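Precorrin-6A reductase (Rhodobacter capsulatus, PDB 4X7G) catalyses the NADPH-dependent reduction of precorrin-6A, a step of cobalamin (vitamin B12) biosynthesis, using two Rossmann-type domains. Local coordinates at residues L4-G9 with K18-Q23; S14-T19 with G236-L241; N82-C87 with P226-C231. One frame throughout, in Å; residues are numbered along the deposited sequence. Where two conformers were deposited one is given.

Contact 1. Residues L4-G9 with K18-Q23; sequences LLVLGG and KTLADQ. With NAP (NADP nicotinamide-adenine-dinucleotide phosphate), chain B.
Leu20, on helix 11-22, drops both of its methyl groups onto strand 4-7. Its CD1 meets Val6 CG2 at 3.6 Å, the two side chains reaching toward each other tip to tip. Leu4 CD1 lies against both methyls, nearer to Leu20 CD2 at 3.8 Å, and here the side chains cross obliquely instead. Leu4 and Val6 can share one partner because, two residues apart on the strand, they face the same side of the sheet. In Val6, CG1 stands anti to the backbone N (chi1 177°), which turns CG2 up to the helix. The contact is small, purely apolar and buried.

Past the end of the strand the chemistry changes: Gly8 O accepts a bond from the NADP ribose hydroxyl O2D at 3.0 Å, and O3D lies 2.9 Å from the same oxygen. Gly9 continues the turn beside that ribose. On the outer side of the helix, Lys18 NZ bridges to the syn lone pair of Asp22 OD2.

Strand 4-7, helix 11-22 and strand 27-31 form a beta-alpha-beta unit. Ala27, Phe29 and Phe25 pack beside the leucines and valine, and Leu241 of helix 234-243 touches Leu4.

Contact 2. Residues S14-T19 with G236-L241; sequences SRLAKT and GVMGWL. With 3Y8 (3-[(1R,2S,3S,7S,11S,16S,17R,18R,19R)-2,7,12,18-tetrakis(2-hydroxy-2-oxoethyl)-3,13-bis(3-hydroxy-3-oxopropyl)-1,2,5,7,11,17-hexamethyl-17-(3-oxidanyl-3-oxidanylidene-prop-1-enyl)-3,6,8,10,15,16,18,19,21,24-decahydrocorrin-8-yl]propanoic acid), chain C.
Leu16 CD1 presses against two successive residues of helix 234-243, with Val237 CG1 and the selenium of Met238 each 3.8 Å away. Leu16 has CG anti to its backbone N (chi1 177°), which swings the branch toward the second helix, and both neighbours run aslant to it. Ile69 of strand 67-70 touches Leu16 and Val237 alike, so this buried, close-packed side is the one next to the sheet.

One turn further along, the contact passes to partly exposed residues and comes down to a single approach, Thr19 CG2 and Met238 SE meeting tip to tip at 3.7 Å. The selenomethionine chain is bent at both chi2 and chi3, which brings SE into touch with Thr19 as well as Leu16. The threonine hydroxyl is turned to its own helix: OG1 bonds to Arg15 O at 3.0 Å, from the face of that carbonyl opposite to Thr19 N. No hydrogen bond links the segments, whose axes stay 11.7 Å apart and cross at -51°, a spacing bridged by side chains alone.

Away from the second helix, Ser14 OG donates to the precorrin carboxylate oxygen O45 at 2.8 Å. Two helices lying side by side on one face of a parallel sheet are typical of a Rossmann-type domain, here with the tetrapyrrole site beside the first of them.

Contact 3. Residues N82-C87 with P226-C231; sequences NAVAAC and PARDIC
Val84 carries this contact, its side chain pointing from helix 77-90 at the chain running from Pro226 to Arg228. From CB the side chain splits two ways. CG1, anti to the backbone N (chi1 179°), comes 3.7 Å from Ala227 O, a van der Waals touch on a carbonyl, and lies a looser 4.4 Å from Pro226 CB. CG2 takes the other direction and sits in the bend of Arg228, 3.8 Å from its CD, 3.9 Å from CB, 4.0 Å from CG and 4.1 Å from NE. The two side chains cross at about a right angle.

Arg228 folds around that methyl: chi1 of 79° sets CG between the backbone N and carbonyl carbon, and a bend at chi2 follows. Its NH1 then forms a salt bridge with Asp70, which would help fix the chain against the valine. Leu94 of strand 93-97 also touches Val84.

Beyond Arg228 the chain enters strand 229-231, where Cys231 is joined by a disulfide to Cys95. A helix packed across the chain leading into an edge strand belongs to the layered helix-on-sheet build of a Rossmann-type domain. The edge strand here arrives late in the sequence, consistent with the strand swapping between domains known for this enzyme.

Overall arrangement
Contacts 1 and 2 share helix 11-22, with centres about 7 Å apart, and form one apolar layer: Leu20 touches both Leu241 and Met238. Contact 1 is fully buried between helix and sheet, whereas contact 2, between two helices, is only partly so. Contact 3 is at the surface, its centre about 17 Å from that of contact 2 and about 18 Å from that of contact 1, and there a methyl packs on an arginine chain and a carbonyl. All three nevertheless reach the same six-stranded sheet. Leu7 touches Ala83, linking contacts 1 and 3, while Trp240 packs on Cys231 and probably hydrogen-bonds to Asp229, tying contact 2 to contact 3.

Contact 1. Residues L4-G9 with K18-Q23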
loop_
_atom_site.group_PDB
_atom_site.type_symbol
_atom_site.label_atom_id
_atom_site.label_comp_id
_atom_site.label_asym_id
_atom_site.label_seq_id
_atom_site.Cartn_x
_atom_site.Cartn_y
_atom_site.Cartn_z
ATOM N N LEU A 4 -4.444 -15.486 -14.158
ATOM C CA LEU A 4 -3.846 -14.846 -13.010
ATOM C C LEU A 4 -4.794 -13.977 -12.308
ATOM O O LEU A 4 -5.644 -13.305 -12.940
ATOM C CB LEU A 4 -2.671 -14.056 -13.509
ATOM C CG LEU A 4 -1.623 -14.750 -14.417
ATOM C CD1 LEU A 4 -0.514 -13.790 -14.819
ATOM C CD2 LEU A 4 -1.107 -16.009 -13.776
ATOM N N LEU A 5 -4.628 -13.870 -10.987
ATOM C CA LEU A 5 -5.340 -12.853 -10.170
ATOM C C LEU A 5 -4.274 -11.972 -9.552
ATOM O O LEU A 5 -3.409 -12.464 -8.842
ATOM C CB LEU A 5 -6.190 -13.523 -9.074
ATOM C CG LEU A 5 -6.888 -12.565 -8.113
ATOM C CD1 LEU A 5 -7.920 -11.746 -8.803
ATOM C CD2 LEU A 5 -7.494 -13.375 -6.998
ATOM N N VAL A 6 -4.381 -10.681 -9.797
ATOM C CA VAL A 6 -3.498 -9.692 -9.160
ATOM C C VAL A 6 -4.301 -8.945 -8.137
ATOM O O VAL A 6 -5.240 -8.242 -8.476
ATOM C CB VAL A 6 -2.915 -8.730 -10.188
ATOM C CG1 VAL A 6 -2.075 -7.672 -9.478
ATOM C CG2 VAL A 6 -2.144 -9.457 -11.290
ATOM N N LEU A 7 -3.938 -9.143 -6.871
ATOM C CA LEU A 7 -4.520 -8.351 -5.812
ATOM C C LEU A 7 -3.767 -7.036 -5.795
ATOM O O LEU A 7 -2.537 -7.044 -5.608
ATOM C CB LEU A 7 -4.455 -9.083 -4.460
ATOM C CG LEU A 7 -5.082 -10.493 -4.461
ATOM C CD1 LEU A 7 -4.786 -11.147 -3.085
ATOM C CD2 LEU A 7 -6.541 -10.431 -4.758
ATOM N N GLY A 8 -4.461 -5.912 -6.010
ATOM C CA GLY A 8 -3.815 -4.662 -6.297
ATOM C C GLY A 8 -3.873 -3.643 -5.213
ATOM O O GLY A 8 -4.039 -3.988 -4.042
ATOM N N GLY A 9 -3.670 -2.403 -5.603
ATOM C CA GLY A 9 -3.683 -1.280 -4.687
ATOM C C GLY A 9 -2.402 -0.565 -4.480
ATOM O O GLY A 9 -2.329 0.368 -3.676
ATOM N N LYS A 18 0.399 -3.616 -16.076
ATOM C CA LYS A 18 0.867 -3.162 -17.371
ATOM C C LYS A 18 1.710 -4.210 -18.021
ATOM O O LYS A 18 1.535 -4.475 -19.247
ATOM C CB LYS A 18 1.582 -1.877 -17.205
ATOM C CG LYS A 18 2.095 -1.436 -18.553
ATOM C CD LYS A 18 2.954 -0.217 -18.638
ATOM C CE LYS A 18 3.593 -0.059 -20.039
ATOM N NZ LYS A 18 2.631 -0.365 -21.174
ATOM N N THR A 19 2.627 -4.818 -17.301
ATOM C CA THR A 19 3.475 -5.856 -17.812
ATOM C C THR A 19 2.660 -7.063 -18.303
ATOM O O THR A 19 2.930 -7.694 -19.331
ATOM C CB THR A 19 4.473 -6.274 -16.698
ATOM O OG1 THR A 19 5.312 -5.129 -16.439
ATOM C CG2 THR A 19 5.321 -7.444 -17.081
ATOM N N LEU A 20 1.750 -7.512 -17.479
ATOM C CA LEU A 20 0.887 -8.671 -17.770
ATOM C C LEU A 20 0.056 -8.415 -19.023
ATOM O O LEU A 20 -0.084 -9.281 -19.891
ATOM C CB LEU A 20 0.040 -9.081 -16.615
ATOM C CG LEU A 20 0.781 -9.554 -15.402
ATOM C CD1 LEU A 20 -0.201 -9.808 -14.275
ATOM C CD2 LEU A 20 1.634 -10.753 -15.689
ATOM N N ALA A 21 -0.522 -7.234 -19.139
ATOM C CA ALA A 21 -1.244 -6.904 -20.347
ATOM C C ALA A 21 -0.295 -6.880 -21.477
ATOM O O ALA A 21 -0.597 -7.479 -22.594
ATOM C CB ALA A 21 -1.945 -5.555 -20.211
ATOM N N ASP A 22 0.832 -6.245 -21.402
ATOM C CA ASP A 22 1.714 -6.148 -22.527
ATOM C C ASP A 22 2.198 -7.486 -22.970
ATOM O O ASP A 22 2.374 -7.740 -24.186
ATOM C CB ASP A 22 2.901 -5.278 -22.265
ATOM C CG ASP A 22 2.549 -3.793 -22.237
ATOM O OD1 ASP A 22 1.393 -3.455 -22.537
ATOM O OD2 ASP A 22 3.467 -3.144 -21.727
ATOM N N GLN A 23 2.384 -8.409 -22.062
ATOM C CA GLN A 23 2.866 -9.728 -22.445
ATOM C C GLN A 23 1.762 -10.691 -22.776
ATOM O O GLN A 23 2.049 -11.862 -23.118
ATOM C CB GLN A 23 3.759 -10.307 -21.333
ATOM C CG GLN A 23 5.048 -9.495 -21.138
ATOM C CD GLN A 23 5.993 -10.119 -20.138
ATOM O OE1 GLN A 23 5.955 -11.315 -19.870
ATOM N NE2 GLN A 23 6.909 -9.317 -19.641
HETATM P PA NAP B . -6.824 -5.133 4.656
HETATM O O1A NAP B . -7.122 -4.545 6.029
HETATM O O2A NAP B . -5.810 -6.049 4.564
HETATM O O5B NAP B . -8.089 -5.719 4.004
HETATM C C5B NAP B . -9.413 -5.764 4.574
HETATM C C4B NAP B . -10.427 -6.473 3.708
HETATM O O4B NAP B . -10.585 -5.694 2.441
HETATM C C3B NAP B . -9.957 -7.782 3.133
HETATM O O3B NAP B . -10.122 -8.825 4.097
HETATM C C2B NAP B . -10.727 -7.940 1.886
HETATM O O2B NAP B . -12.114 -8.179 2.192
HETATM C C1B NAP B . -10.710 -6.609 1.330
HETATM N N9A NAP B . -9.578 -6.304 0.415
HETATM C C8A NAP B . -8.348 -5.769 0.721
HETATM N N7A NAP B . -7.586 -5.634 -0.398
HETATM C C5A NAP B . -8.353 -6.185 -1.388
HETATM C C6A NAP B . -8.120 -6.349 -2.806
HETATM N N6A NAP B . -7.033 -5.853 -3.414
HETATM N N1A NAP B . -9.065 -6.949 -3.563
HETATM C C2A NAP B . -10.210 -7.405 -2.913
HETATM N N3A NAP B . -10.575 -7.298 -1.636
HETATM C C4A NAP B . -9.616 -6.666 -0.902
HETATM O O3 NAP B . -6.435 -3.992 3.587
HETATM P PN NAP B . -6.719 -2.383 3.527
HETATM O O1N NAP B . -5.685 -1.630 4.354
HETATM O O2N NAP B . -8.136 -2.097 3.781
HETATM O O5D NAP B . -6.300 -2.060 2.003
HETATM C C5D NAP B . -7.349 -1.782 1.031
HETATM C C4D NAP B . -6.720 -1.656 -0.269
HETATM O O4D NAP B . -5.965 -0.458 -0.320
HETATM C C3D NAP B . -5.857 -2.848 -0.744
HETATM O O3D NAP B . -6.041 -3.173 -2.130
HETATM C C2D NAP B . -4.440 -2.323 -0.518
HETATM O O2D NAP B . -3.452 -2.786 -1.354
HETATM C C1D NAP B . -4.659 -0.798 -0.719
HETATM N N1N NAP B . -3.784 -0.058 0.064
HETATM C C2N NAP B . -3.544 -0.105 1.219
HETATM C C3N NAP B . -2.576 0.804 1.456
HETATM C C7N NAP B . -2.554 0.388 2.908
HETATM O O7N NAP B . -3.458 -0.602 2.928
HETATM N N7N NAP B . -1.696 0.995 3.842
HETATM C C4N NAP B . -1.952 1.667 0.312
HETATM C C5N NAP B . -2.338 1.691 -1.155
HETATM C C6N NAP B . -3.270 0.680 -1.037
HETATM P P2B NAP B . -12.688 -9.708 2.216
HETATM O O1X NAP B . -14.162 -9.387 2.235
HETATM O O2X NAP B . -12.181 -10.426 1.104
HETATM O O3X NAP B . -12.040 -10.505 3.388
#

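Contact 2. Residues S14-T19 with G236-L241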
loop_
_atom_site.group_PDB
_atom_site.type_symbol
_atom_site.label_atom_id
_atom_site.label_comp_id
_atom_site.label_asym_id
_atom_site.label_seq_id
_atom_site.Cartn_x
_atom_site.Cartn_y
_atom_site.Cartn_z
ATOM N N SER A 14 0.199 -1.845 -10.160
ATOM C CA SER A 14 -0.036 -1.185 -11.463
ATOM C C SER A 14 1.016 -1.471 -12.443
ATOM O O SER A 14 0.696 -1.740 -13.643
ATOM C CB SER A 14 -0.152 0.338 -11.207
ATOM O OG SER A 14 -1.280 0.622 -10.422
ATOM N N ARG A 15 2.260 -1.512 -12.070
ATOM C CA ARG A 15 3.336 -1.829 -12.975
ATOM C C ARG A 15 3.207 -3.266 -13.417
ATOM O O ARG A 15 3.456 -3.575 -14.628
ATOM C CB ARG A 15 4.645 -1.593 -12.302
ATOM C CG ARG A 15 4.923 -0.107 -12.065
ATOM C CD ARG A 15 6.341 0.068 -11.484
ATOM N NE ARG A 15 6.631 1.501 -11.280
ATOM C CZ ARG A 15 7.672 2.025 -10.584
ATOM N NH1 ARG A 15 8.584 1.263 -9.952
ATOM N NH2 ARG A 15 7.763 3.356 -10.546
ATOM N N LEU A 16 2.831 -4.155 -12.505
ATOM C CA LEU A 16 2.656 -5.558 -12.888
ATOM C C LEU A 16 1.492 -5.711 -13.876
ATOM O O LEU A 16 1.585 -6.468 -14.852
ATOM C CB LEU A 16 2.399 -6.386 -11.660
ATOM C CG LEU A 16 2.124 -7.877 -11.937
ATOM C CD1 LEU A 16 3.239 -8.572 -12.708
ATOM C CD2 LEU A 16 1.826 -8.573 -10.617
ATOM N N ALA A 17 0.409 -5.013 -13.616
ATOM C CA ALA A 17 -0.781 -5.093 -14.534
ATOM C C ALA A 17 -0.380 -4.656 -15.920
ATOM O O ALA A 17 -0.768 -5.322 -16.913
ATOM C CB ALA A 17 -1.866 -4.228 -14.017
ATOM N N LYS A 18 0.399 -3.616 -16.076
ATOM C CA LYS A 18 0.867 -3.162 -17.371
ATOM C C LYS A 18 1.710 -4.210 -18.021
ATOM O O LYS A 18 1.535 -4.475 -19.247
ATOM C CB LYS A 18 1.582 -1.877 -17.205
ATOM C CG LYS A 18 2.095 -1.436 -18.553
ATOM C CD LYS A 18 2.954 -0.217 -18.638
ATOM C CE LYS A 18 3.593 -0.059 -20.039
ATOM N NZ LYS A 18 2.631 -0.365 -21.174
ATOM N N THR A 19 2.627 -4.818 -17.301
ATOM C CA THR A 19 3.475 -5.856 -17.812
ATOM C C THR A 19 2.660 -7.063 -18.303
ATOM O O THR A 19 2.930 -7.694 -19.331
ATOM C CB THR A 19 4.473 -6.274 -16.698
ATOM O OG1 THR A 19 5.312 -5.129 -16.439
ATOM C CG2 THR A 19 5.321 -7.444 -17.081
ATOM N N GLY A 236 11.428 -10.440 -10.512
ATOM C CA GLY A 236 11.152 -11.582 -9.662
ATOM C C GLY A 236 9.763 -12.201 -9.874
ATOM O O GLY A 236 9.639 -13.392 -9.898
ATOM N N VAL A 237 8.747 -11.382 -10.044
ATOM C CA VAL A 237 7.409 -11.883 -10.251
ATOM C C VAL A 237 7.383 -12.607 -11.575
ATOM O O VAL A 237 6.813 -13.697 -11.699
ATOM C CB VAL A 237 6.350 -10.740 -10.214
ATOM C CG1 VAL A 237 5.038 -11.264 -10.705
ATOM C CG2 VAL A 237 6.300 -10.084 -8.907
HETATM N N MSE A 238 7.994 -12.059 -12.616
HETATM C CA MSE A 238 7.889 -12.659 -13.890
HETATM C C MSE A 238 8.636 -14.016 -13.910
HETATM O O MSE A 238 8.170 -14.959 -14.492
HETATM C CB MSE A 238 8.453 -11.762 -14.967
HETATM C CG MSE A 238 7.582 -10.449 -15.050
HETATM SE SE MSE A 238 5.579 -10.510 -14.958
HETATM C CE MSE A 238 5.392 -11.618 -16.533
ATOM N N GLY A 239 9.787 -14.085 -13.227
ATOM C CA GLY A 239 10.511 -15.399 -13.102
ATOM C C GLY A 239 9.699 -16.397 -12.324
ATOM O O GLY A 239 9.656 -17.583 -12.683
ATOM N N TRP A 240 9.075 -15.975 -11.219
ATOM C CA TRP A 240 8.224 -16.862 -10.434
ATOM C C TRP A 240 7.102 -17.376 -11.256
ATOM O O TRP A 240 6.777 -18.583 -11.228
ATOM C CB TRP A 240 7.780 -16.107 -9.180
ATOM C CG TRP A 240 6.919 -16.889 -8.233
ATOM C CD1 TRP A 240 7.359 -17.501 -7.064
ATOM C CD2 TRP A 240 5.544 -17.143 -8.311
ATOM N NE1 TRP A 240 6.331 -18.109 -6.442
ATOM C CE2 TRP A 240 5.196 -17.937 -7.182
ATOM C CE3 TRP A 240 4.529 -16.736 -9.184
ATOM C CZ2 TRP A 240 3.926 -18.367 -6.980
ATOM C CZ3 TRP A 240 3.259 -17.146 -8.946
ATOM C CH2 TRP A 240 2.931 -17.947 -7.862
ATOM N N LEU A 241 6.434 -16.517 -12.074
ATOM C CA LEU A 241 5.331 -16.981 -12.830
ATOM C C LEU A 241 5.793 -18.027 -13.863
ATOM O O LEU A 241 5.127 -19.052 -14.033
ATOM C CB LEU A 241 4.666 -15.806 -13.591
ATOM C CG LEU A 241 3.787 -14.902 -12.765
ATOM C CD1 LEU A 241 3.448 -13.591 -13.483
ATOM C CD2 LEU A 241 2.541 -15.603 -12.370
HETATM C C48 3Y8 C . -7.850 1.916 -3.445
HETATM C C47 3Y8 C . -6.461 3.223 -6.016
HETATM C C43 3Y8 C . -0.936 3.511 -8.793
HETATM C C42 3Y8 C . -1.278 4.280 -7.447
HETATM C C41 3Y8 C . -0.960 3.261 -6.370
HETATM C C38 3Y8 C . 1.082 2.471 -3.122
HETATM C C37 3Y8 C . 1.248 3.694 -3.937
HETATM C C36 3Y8 C . 0.387 5.836 -4.918
HETATM C C35 3Y8 C . 1.013 5.909 -1.850
HETATM C C32 3Y8 C . 1.343 9.455 1.443
HETATM C C31 3Y8 C . 0.971 7.933 1.697
HETATM C C2 3Y8 C . -1.293 5.313 1.820
HETATM C C1 3Y8 C . -2.581 5.107 0.948
HETATM C C4 3Y8 C . -0.833 5.404 -0.528
HETATM C C5 3Y8 C . -0.232 5.379 -1.730
HETATM C C7 3Y8 C . -0.067 4.547 -4.161
HETATM C C8 3Y8 C . -1.111 3.862 -4.976
HETATM C C6 3Y8 C . -0.757 4.816 -2.950
HETATM C C3 3Y8 C . -0.322 5.946 0.806
HETATM C C11 3Y8 C . -4.821 4.088 -4.169
HETATM C C12 3Y8 C . -6.019 3.374 -4.552
HETATM C C13 3Y8 C . -6.652 2.869 -3.503
HETATM C C14 3Y8 C . -5.929 3.289 -2.317
HETATM C C15 3Y8 C . -6.298 2.969 -1.028
HETATM C C16 3Y8 C . -5.478 3.429 0.098
HETATM C C17 3Y8 C . -5.927 3.423 1.534
HETATM C C18 3Y8 C . -4.694 4.068 2.243
HETATM C C19 3Y8 C . -3.474 3.895 1.238
HETATM C C20 3Y8 C . -3.405 6.397 0.865
HETATM C C21 3Y8 C . -7.300 4.482 -6.501
HETATM C C24 3Y8 C . -4.794 5.530 -4.688
HETATM C C25 3Y8 C . -1.514 6.227 3.038
HETATM C C26 3Y8 C . -0.688 3.958 2.215
HETATM O O59 3Y8 C . -7.761 8.099 1.262
HETATM C C57 3Y8 C . -8.037 6.832 1.122
HETATM O O58 3Y8 C . -9.178 6.305 1.039
HETATM C C56 3Y8 C . -6.847 5.920 1.243
HETATM C C55 3Y8 C . -7.149 4.448 1.672
HETATM C C54 3Y8 C . -6.258 2.038 2.038
HETATM C C60 3Y8 C . -4.280 3.495 3.597
HETATM C C61 3Y8 C . -5.174 3.736 4.724
HETATM O O62 3Y8 C . -4.949 3.015 5.768
HETATM O O63 3Y8 C . -6.073 4.621 4.686
HETATM N N24 3Y8 C . -4.150 3.590 -0.034
HETATM N N23 3Y8 C . -4.862 4.027 -2.732
HETATM C C49 3Y8 C . -7.350 0.471 -3.312
HETATM C C50 3Y8 C . -8.388 -0.602 -3.323
HETATM O O51 3Y8 C . -9.605 -0.310 -3.349
HETATM O O52 3Y8 C . -7.906 -1.790 -3.415
HETATM O O23 3Y8 C . -6.972 4.939 -7.616
HETATM O O22 3Y8 C . -8.165 4.896 -5.768
HETATM C C10 3Y8 C . -3.582 3.265 -4.648
HETATM C C9 3Y8 C . -2.269 3.873 -4.294
HETATM N N22 3Y8 C . -2.065 4.505 -3.060
HETATM O O44 3Y8 C . 0.262 3.521 -9.107
HETATM O O45 3Y8 C . -1.845 3.187 -9.439
HETATM O O39 3Y8 C . 1.843 1.511 -3.464
HETATM O O40 3Y8 C . 0.374 2.495 -2.118
HETATM N N21 3Y8 C . -2.037 4.964 -0.396
HETATM C C27 3Y8 C . 0.686 4.084 2.934
HETATM O O28 3Y8 C . 0.642 4.250 4.160
HETATM O O29 3Y8 C . 1.728 4.022 2.288
HETATM C C30 3Y8 C . -0.075 7.487 0.723
HETATM O O34 3Y8 C . 0.362 10.265 1.635
HETATM O O33 3Y8 C . 2.558 9.552 1.265
#

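Contact 3. Residues N82-C87 with P226-C231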
loop_
_atom_site.group_PDB
_atom_site.type_symbol
_atom_site.label_atom_id
_atom_site.label_comp_id
_atom_site.label_asym_id
_atom_site.label_seq_id
_atom_site.Cartn_x
_atom_site.Cartn_y
_atom_site.Cartn_z
ATOM N N ASN A 82 -5.408 -13.604 4.250
ATOM C CA ASN A 82 -6.529 -14.318 3.617
ATOM C C ASN A 82 -6.058 -15.017 2.363
ATOM O O ASN A 82 -6.450 -16.161 2.067
ATOM C CB ASN A 82 -7.707 -13.461 3.280
ATOM C CG ASN A 82 -8.470 -13.021 4.515
ATOM O OD1 ASN A 82 -8.114 -13.376 5.648
ATOM N ND2 ASN A 82 -9.475 -12.288 4.323
ATOM N N ALA A 83 -5.190 -14.382 1.578
ATOM C CA ALA A 83 -4.693 -15.004 0.348
ATOM C C ALA A 83 -3.828 -16.201 0.667
ATOM O O ALA A 83 -3.926 -17.231 -0.045
ATOM C CB ALA A 83 -3.885 -13.988 -0.497
ATOM N N VAL A 84 -2.961 -16.123 1.683
ATOM C CA VAL A 84 -2.181 -17.304 2.038
ATOM C C VAL A 84 -3.130 -18.447 2.366
ATOM O O VAL A 84 -2.892 -19.557 1.828
ATOM C CB VAL A 84 -1.262 -17.019 3.226
ATOM C CG1 VAL A 84 -0.504 -18.311 3.563
ATOM C CG2 VAL A 84 -0.303 -15.912 2.890
ATOM N N ALA A 85 -4.157 -18.224 3.150
ATOM C CA ALA A 85 -5.049 -19.312 3.580
ATOM C C ALA A 85 -5.843 -19.824 2.437
ATOM O O ALA A 85 -5.934 -21.097 2.252
ATOM C CB ALA A 85 -5.913 -18.862 4.710
ATOM N N ALA A 86 -6.407 -18.948 1.602
ATOM C CA ALA A 86 -7.259 -19.400 0.508
ATOM C C ALA A 86 -6.421 -20.164 -0.542
ATOM O O ALA A 86 -6.869 -21.176 -1.136
ATOM C CB ALA A 86 -7.975 -18.262 -0.146
ATOM N N CYS A 87 -5.225 -19.693 -0.873
ATOM C CA CYS A 87 -4.365 -20.374 -1.837
ATOM C C CYS A 87 -3.894 -21.713 -1.298
ATOM O O CYS A 87 -3.796 -22.693 -2.082
ATOM C CB CYS A 87 -3.159 -19.463 -2.210
ATOM S SG CYS A 87 -3.693 -18.066 -3.260
ATOM N N PRO A 226 1.483 -14.138 7.626
ATOM C CA PRO A 226 1.986 -15.491 7.518
ATOM C C PRO A 226 2.911 -15.684 6.350
ATOM O O PRO A 226 2.887 -14.911 5.340
ATOM C CB PRO A 226 0.729 -16.290 7.256
ATOM C CG PRO A 226 -0.386 -15.525 7.902
ATOM C CD PRO A 226 0.037 -14.077 7.692
ATOM N N ALA A 227 3.767 -16.699 6.403
ATOM C CA ALA A 227 4.777 -16.939 5.403
ATOM C C ALA A 227 4.147 -17.393 4.054
ATOM O O ALA A 227 3.208 -18.130 4.031
ATOM C CB ALA A 227 5.665 -18.099 5.858
ATOM N N ARG A 228 4.750 -16.835 3.004
ATOM C CA ARG A 228 4.447 -17.173 1.625
ATOM C C ARG A 228 5.584 -16.723 0.756
ATOM O O ARG A 228 6.470 -15.914 1.169
ATOM C CB ARG A 228 3.082 -16.673 1.145
ATOM C CG ARG A 228 3.000 -15.193 0.757
ATOM C CD ARG A 228 3.011 -14.294 1.991
ATOM N NE ARG A 228 2.326 -13.037 1.694
ATOM C CZ ARG A 228 2.719 -11.824 2.080
ATOM N NH1 ARG A 228 2.032 -10.786 1.679
ATOM N NH2 ARG A 228 3.839 -11.645 2.729
ATOM N N ASP A 229 5.656 -17.205 -0.485
ATOM C CA ASP A 229 6.661 -16.784 -1.360
ATOM C C ASP A 229 6.637 -15.264 -1.546
ATOM O O ASP A 229 5.544 -14.731 -1.723
ATOM C CB ASP A 229 6.510 -17.421 -2.771
ATOM C CG ASP A 229 6.886 -18.910 -2.863
ATOM O OD1 ASP A 229 7.262 -19.523 -1.847
ATOM O OD2 ASP A 229 6.736 -19.439 -3.973
ATOM N N ILE A 230 7.807 -14.642 -1.527
ATOM C CA ILE A 230 7.925 -13.167 -1.738
ATOM C C ILE A 230 8.683 -12.938 -3.006
ATOM O O ILE A 230 9.804 -13.510 -3.262
ATOM C CB ILE A 230 8.725 -12.529 -0.597
ATOM C CG1 ILE A 230 8.094 -12.854 0.718
ATOM C CG2 ILE A 230 8.905 -11.036 -0.858
ATOM C CD1 ILE A 230 6.746 -12.470 0.918
ATOM N N CYS A 231 8.137 -12.119 -3.905
ATOM C CA CYS A 231 8.695 -11.715 -5.161
ATOM C C CYS A 231 9.007 -10.244 -4.931
ATOM O O CYS A 231 8.086 -9.399 -4.860
ATOM C CB CYS A 231 7.702 -11.977 -6.301
ATOM S SG CYS A 231 7.387 -13.749 -6.596
#